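Side-chain contacts in heme-binding protein A / AI-2 binding protein A (Helicobacter pylori SS1, PDB 6OFQ), which binds peptides in the periplasm, such as STSA, and probably delivers them to an ABC transporter: residues Glu362-Ala367 with Ile398-Lys403; Thr375-Thr380 with Lys386-Ile391. All blocks are in the same frame, centred on the assembly; numbering follows the deposited sequence.

Interaction 1 (Glu362-Ala367 with Ile398-Lys403)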
loop_
_atom_site.group_PDB
_atom_site.type_symbol
_atom_site.label_atom_id
_atom_site.label_comp_id
_atom_site.label_asym_id
_atom_site.label_seq_id
_atom_site.Cartn_x
_atom_site.Cartn_y
_atom_site.Cartn_z
ATOM N N GLU A 362 9.668 -8.236 34.548
ATOM C CA GLU A 362 10.827 -7.532 35.104
ATOM C C GLU A 362 10.973 -6.141 34.468
ATOM O O GLU A 362 11.131 -5.136 35.143
ATOM C CB GLU A 362 12.099 -8.342 34.935
ATOM C CG GLU A 362 13.341 -7.683 35.527
ATOM C CD GLU A 362 13.202 -7.272 36.987
ATOM O OE1 GLU A 362 12.491 -7.928 37.796
ATOM O OE2 GLU A 362 13.855 -6.262 37.317
ATOM N N LEU A 363 10.894 -6.091 33.143
ATOM C CA LEU A 363 10.964 -4.798 32.455
ATOM C C LEU A 363 9.927 -3.808 32.906
ATOM O O LEU A 363 10.190 -2.615 33.045
ATOM C CB LEU A 363 10.960 -5.037 30.937
ATOM C CG LEU A 363 12.268 -5.591 30.411
ATOM C CD1 LEU A 363 12.055 -6.186 29.039
ATOM C CD2 LEU A 363 13.315 -4.481 30.241
ATOM N N LEU A 364 8.688 -4.258 33.011
ATOM C CA LEU A 364 7.666 -3.412 33.587
ATOM C C LEU A 364 7.879 -2.950 35.009
ATOM O O LEU A 364 7.586 -1.779 35.245
ATOM C CB LEU A 364 6.279 -4.073 33.542
ATOM C CG LEU A 364 5.520 -4.141 32.234
ATOM C CD1 LEU A 364 4.097 -4.634 32.478
ATOM C CD2 LEU A 364 5.474 -2.742 31.642
ATOM N N LYS A 365 8.449 -3.816 35.845
ATOM C CA LYS A 365 8.865 -3.386 37.179
ATOM C C LYS A 365 9.918 -2.293 37.045
ATOM O O LYS A 365 9.839 -1.274 37.738
ATOM C CB LYS A 365 9.437 -4.517 38.020
ATOM C CG LYS A 365 8.390 -5.516 38.443
ATOM C CD LYS A 365 8.962 -6.457 39.498
ATOM C CE LYS A 365 7.885 -7.447 39.930
ATOM N NZ LYS A 365 8.514 -8.784 40.075
ATOM N N GLN A 366 10.902 -2.535 36.187
ATOM C CA GLN A 366 11.979 -1.526 36.017
ATOM C C GLN A 366 11.507 -0.174 35.526
ATOM O O GLN A 366 11.997 0.898 35.922
ATOM C CB GLN A 366 13.026 -2.093 35.085
ATOM C CG GLN A 366 13.793 -3.204 35.797
ATOM C CD GLN A 366 15.017 -3.638 35.050
ATOM O OE1 GLN A 366 15.446 -2.959 34.100
ATOM N NE2 GLN A 366 15.568 -4.788 35.419
ATOM N N ALA A 367 10.475 -0.191 34.689
ATOM C CA ALA A 367 9.909 1.045 34.192
ATOM C C ALA A 367 9.026 1.804 35.143
ATOM O O ALA A 367 8.586 2.897 34.808
ATOM C CB ALA A 367 9.046 0.738 32.975
ATOM N N ILE A 398 1.062 -9.928 31.861
ATOM C CA ILE A 398 1.983 -9.030 32.538
ATOM C C ILE A 398 1.274 -7.845 33.188
ATOM O O ILE A 398 1.854 -6.819 33.528
ATOM C CB ILE A 398 3.125 -8.637 31.552
ATOM C CG1 ILE A 398 2.641 -7.693 30.424
ATOM C CG2 ILE A 398 3.853 -9.864 31.071
ATOM C CD1 ILE A 398 3.817 -7.037 29.697
ATOM N N GLY A 399 -0.051 -7.935 33.338
ATOM C CA GLY A 399 -0.848 -6.923 34.040
ATOM C C GLY A 399 -1.300 -5.729 33.212
ATOM O O GLY A 399 -1.761 -4.727 33.729
ATOM N N ILE A 400 -1.219 -5.853 31.886
ATOM C CA ILE A 400 -1.679 -4.775 31.010
ATOM C C ILE A 400 -3.123 -5.193 30.601
ATOM O O ILE A 400 -3.250 -6.186 29.874
ATOM C CB ILE A 400 -0.749 -4.538 29.794
ATOM C CG1 ILE A 400 0.601 -3.983 30.269
ATOM C CG2 ILE A 400 -1.406 -3.566 28.828
ATOM C CD1 ILE A 400 1.661 -4.103 29.187
ATOM N N ASP A 401 -4.072 -4.358 30.971
ATOM C CA ASP A 401 -5.510 -4.577 30.671
ATOM C C ASP A 401 -5.841 -3.820 29.393
ATOM O O ASP A 401 -5.911 -2.600 29.327
ATOM C CB ASP A 401 -6.362 -4.037 31.848
ATOM C CG ASP A 401 -7.870 -4.275 31.697
ATOM O OD1 ASP A 401 -8.303 -5.031 30.828
ATOM O OD2 ASP A 401 -8.647 -3.635 32.437
ATOM N N VAL A 402 -6.011 -4.614 28.344
ATOM C CA VAL A 402 -6.294 -4.080 27.015
ATOM C C VAL A 402 -7.775 -4.083 26.639
ATOM O O VAL A 402 -8.407 -5.135 26.626
ATOM C CB VAL A 402 -5.546 -4.870 25.928
ATOM C CG1 VAL A 402 -5.842 -4.299 24.541
ATOM C CG2 VAL A 402 -4.051 -4.979 26.202
ATOM N N LYS A 403 -8.306 -2.906 26.371
ATOM C CA LYS A 403 -9.652 -2.804 25.840
ATOM C C LYS A 403 -9.556 -2.855 24.322
ATOM O O LYS A 403 -8.694 -2.162 23.744
ATOM C CB LYS A 403 -10.302 -1.508 26.288
ATOM C CG LYS A 403 -11.681 -1.181 25.708
ATOM C CD LYS A 403 -11.973 0.317 25.879
ATOM C CE LYS A 403 -13.449 0.689 25.909
ATOM N NZ LYS A 403 -13.933 1.274 24.627
#
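The flat peptide group between I398 and G399 meets L364 at its oxygen, with the methyl CD1 of L364 sitting 3.3 Å from I398 O. The approach is tilted by roughly 26° out of the peptide plane, and it comes on the same side of that plane as the end methyls of I398 and I400. One leucine methyl therefore touches the carbonyl oxygen and both of these methyls together. I398 CD1 lies 3.7 Å from L364 CD1, and I400 CD1 lies 4.1 Å from it. The leucine and I398 side chains cross at about a right angle. In I398, CG1 stands between the backbone N and the carbonyl carbon (chi1 71°), the crowded position, which turns its CD1 toward L364. No hydrogen bond links the two segments; the contact is van der Waals packing between buried groups.

The other flat groups lie on the far side of the helix. The E362 carboxylate uses the anti lone pair of OE2 to accept from Q366 NE2 at 3.0 Å, and the acceptor lies nearly in the amide plane of Q366. L364 is backed by A313 of helix 308-317, while I400 leans on F373 and T375 of the neighbouring strand.

The turn that carries I398 and I400 is the C-terminal end of helix 386-396. G399, with its positive phi, is the C-prime residue of a Schellman motif, and I400 N reaches back to L395 O. Helix 357-366 thus packs against a Schellman-terminated helix end just where the chain enters strand 400-407, the second strand of the beta-alpha-beta unit 373-380, 386-396, 400-407.

Interaction 2 (Thr375-Thr380 with Lys386-Ile391)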
loop_
_atom_site.group_PDB
_atom_site.type_symbol
_atom_site.label_atom_id
_atom_site.label_comp_id
_atom_site.label_asym_id
_atom_site.label_seq_id
_atom_site.Cartn_x
_atom_site.Cartn_y
_atom_site.Cartn_z
ATOM N N THR A 375 -4.864 0.079 28.796
ATOM C CA THR A 375 -4.675 0.633 27.455
ATOM C C THR A 375 -5.737 0.124 26.492
ATOM O O THR A 375 -6.641 -0.620 26.937
ATOM C CB THR A 375 -3.247 0.330 26.995
ATOM O OG1 THR A 375 -2.959 1.090 25.816
ATOM C CG2 THR A 375 -3.049 -1.130 26.673
ATOM N N THR A 376 -5.645 0.513 25.222
ATOM C CA THR A 376 -6.655 0.211 24.242
ATOM C C THR A 376 -5.910 -0.251 23.003
ATOM O O THR A 376 -4.782 0.203 22.747
ATOM C CB THR A 376 -7.478 1.451 23.940
ATOM O OG1 THR A 376 -8.235 1.783 25.115
ATOM C CG2 THR A 376 -8.468 1.243 22.842
ATOM N N ILE A 377 -6.458 -1.220 22.302
ATOM C CA ILE A 377 -5.966 -1.609 20.981
ATOM C C ILE A 377 -7.075 -1.339 20.002
ATOM O O ILE A 377 -8.246 -1.671 20.221
ATOM C CB ILE A 377 -5.514 -3.070 20.935
ATOM C CG1 ILE A 377 -4.806 -3.376 19.600
ATOM C CG2 ILE A 377 -6.620 -4.083 21.146
ATOM C CD1 ILE A 377 -4.078 -4.692 19.623
ATOM N N PHE A 378 -6.741 -0.780 18.845
ATOM C CA PHE A 378 -7.671 -0.632 17.744
ATOM C C PHE A 378 -7.490 -1.811 16.811
ATOM O O PHE A 378 -6.329 -2.204 16.566
ATOM C CB PHE A 378 -7.383 0.616 16.886
ATOM C CG PHE A 378 -7.822 1.933 17.443
ATOM C CD1 PHE A 378 -8.187 2.069 18.755
ATOM C CD2 PHE A 378 -7.806 3.074 16.667
ATOM C CE1 PHE A 378 -8.638 3.271 19.286
ATOM C CE2 PHE A 378 -8.287 4.256 17.182
ATOM C CZ PHE A 378 -8.640 4.379 18.488
ATOM N N THR A 379 -8.600 -2.331 16.296
ATOM C CA THR A 379 -8.573 -3.343 15.248
ATOM C C THR A 379 -9.681 -3.018 14.257
ATOM O O THR A 379 -10.517 -2.144 14.513
ATOM C CB THR A 379 -8.762 -4.726 15.879
ATOM O OG1 THR A 379 -8.559 -5.723 14.863
ATOM C CG2 THR A 379 -10.123 -4.922 16.507
ATOM N N THR A 380 -9.616 -3.643 13.084
ATOM C CA THR A 380 -10.638 -3.486 12.062
ATOM C C THR A 380 -11.691 -4.557 12.124
ATOM O O THR A 380 -11.491 -5.642 12.682
ATOM C CB THR A 380 -10.065 -3.607 10.644
ATOM O OG1 THR A 380 -9.708 -4.971 10.384
ATOM C CG2 THR A 380 -8.825 -2.743 10.466
ATOM N N LYS A 386 -9.756 -12.885 16.425
ATOM C CA LYS A 386 -8.786 -13.623 17.220
ATOM C C LYS A 386 -7.526 -12.835 17.510
ATOM O O LYS A 386 -6.884 -13.025 18.544
ATOM C CB LYS A 386 -8.429 -14.995 16.613
ATOM C CG LYS A 386 -9.503 -16.052 16.824
ATOM C CD LYS A 386 -9.069 -17.480 16.490
ATOM C CE LYS A 386 -8.678 -17.621 15.023
ATOM N NZ LYS A 386 -9.472 -18.638 14.279
ATOM N N GLY A 387 -7.138 -11.946 16.599
ATOM C CA GLY A 387 -5.868 -11.282 16.735
ATOM C C GLY A 387 -5.850 -10.334 17.914
ATOM O O GLY A 387 -4.932 -10.436 18.718
ATOM N N ALA A 388 -6.821 -9.451 18.023
ATOM C CA ALA A 388 -6.921 -8.533 19.140
ATOM C C ALA A 388 -7.102 -9.316 20.433
ATOM O O ALA A 388 -6.548 -8.921 21.431
ATOM C CB ALA A 388 -7.974 -7.481 18.942
ATOM N N VAL A 389 -7.901 -10.372 20.392
ATOM C CA VAL A 389 -8.096 -11.196 21.595
ATOM C C VAL A 389 -6.798 -11.844 22.071
ATOM O O VAL A 389 -6.495 -11.859 23.253
ATOM C CB VAL A 389 -9.193 -12.226 21.298
ATOM C CG1 VAL A 389 -9.239 -13.340 22.347
ATOM C CG2 VAL A 389 -10.535 -11.557 21.168
ATOM N N PHE A 390 -5.973 -12.276 21.131
ATOM C CA PHE A 390 -4.644 -12.830 21.411
ATOM C C PHE A 390 -3.770 -11.798 22.091
ATOM O O PHE A 390 -3.105 -12.124 23.077
ATOM C CB PHE A 390 -4.028 -13.377 20.108
ATOM C CG PHE A 390 -2.733 -14.143 20.275
ATOM C CD1 PHE A 390 -1.551 -13.491 20.602
ATOM C CD2 PHE A 390 -2.707 -15.531 20.191
ATOM C CE1 PHE A 390 -0.373 -14.193 20.792
ATOM C CE2 PHE A 390 -1.518 -16.246 20.334
ATOM C CZ PHE A 390 -0.353 -15.572 20.649
ATOM N N ILE A 391 -3.713 -10.582 21.551
ATOM C CA ILE A 391 -2.841 -9.563 22.118
ATOM C C ILE A 391 -3.359 -9.238 23.533
ATOM O O ILE A 391 -2.590 -9.046 24.493
ATOM C CB ILE A 391 -2.718 -8.299 21.244
ATOM C CG1 ILE A 391 -2.142 -8.626 19.857
ATOM C CG2 ILE A 391 -1.920 -7.216 21.920
ATOM C CD1 ILE A 391 -0.784 -9.266 19.810
#
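A388 CB sits over I377 and T379 of strand 375-380, at the heart of a beta-alpha-beta unit in which helix 386-396 runs back across the sheet. T379 offers its methyl side: CG2 is 4.1 Å from A388 CB, and CB is hardly farther. I377 spreads its two branches along the helix. Its CG2 lies 4.3 Å from A388 CB, while the longer branch goes on to the next turn, where CD1 meets I391 CG2 at 4.0 Å. That reach follows from CG1 standing anti to the backbone N (chi1 -171°). I377 and I391 cross at about a right angle, and although I391 starts toward the strand, its outer end leads away, so CB and CG2 do the touching.

The small alanine is consistent with the spacing: the axes of segments 375-380 and 386-391 come within 9.1 Å, running nearly antiparallel at 165°. All four touching residues are buried, and no hydrogen bond bridges the segments.

One shell out, F425 of strand 423-429 touches both I377 and T379, and V402 of strand 400-407 touches I377, so the strand's helix-facing side is bounded by both neighbouring strands. Beyond the helix, F390 packs edge-to-face with Y323, and I391 rests on I318. Where the connection from the strand enters the helix, the first helical amide, K386 N, is hydrogen-bonded to N384 OD1.

In the fold
From the N-terminal side the chain runs through helix 357-366, strand 373-380, helix 386-396 and strand 400-407. Interaction 2 closes the shorter loop, folding helix 386-396 back onto the strand just before it. Interaction 1 closes the longer one, returning the start of strand 400-407 to helix 357-366, so interaction 2 is nested within it. Their centres are about 16 Å apart, yet the two meet in the sheet, where strands 373-380 and 400-407 run parallel: K403 N and O probably hydrogen-bond with T375 O and I377 N. Together they tie the beta-alpha-beta unit internally and dock helix 357-366 against the turn that leads into strand 400-407.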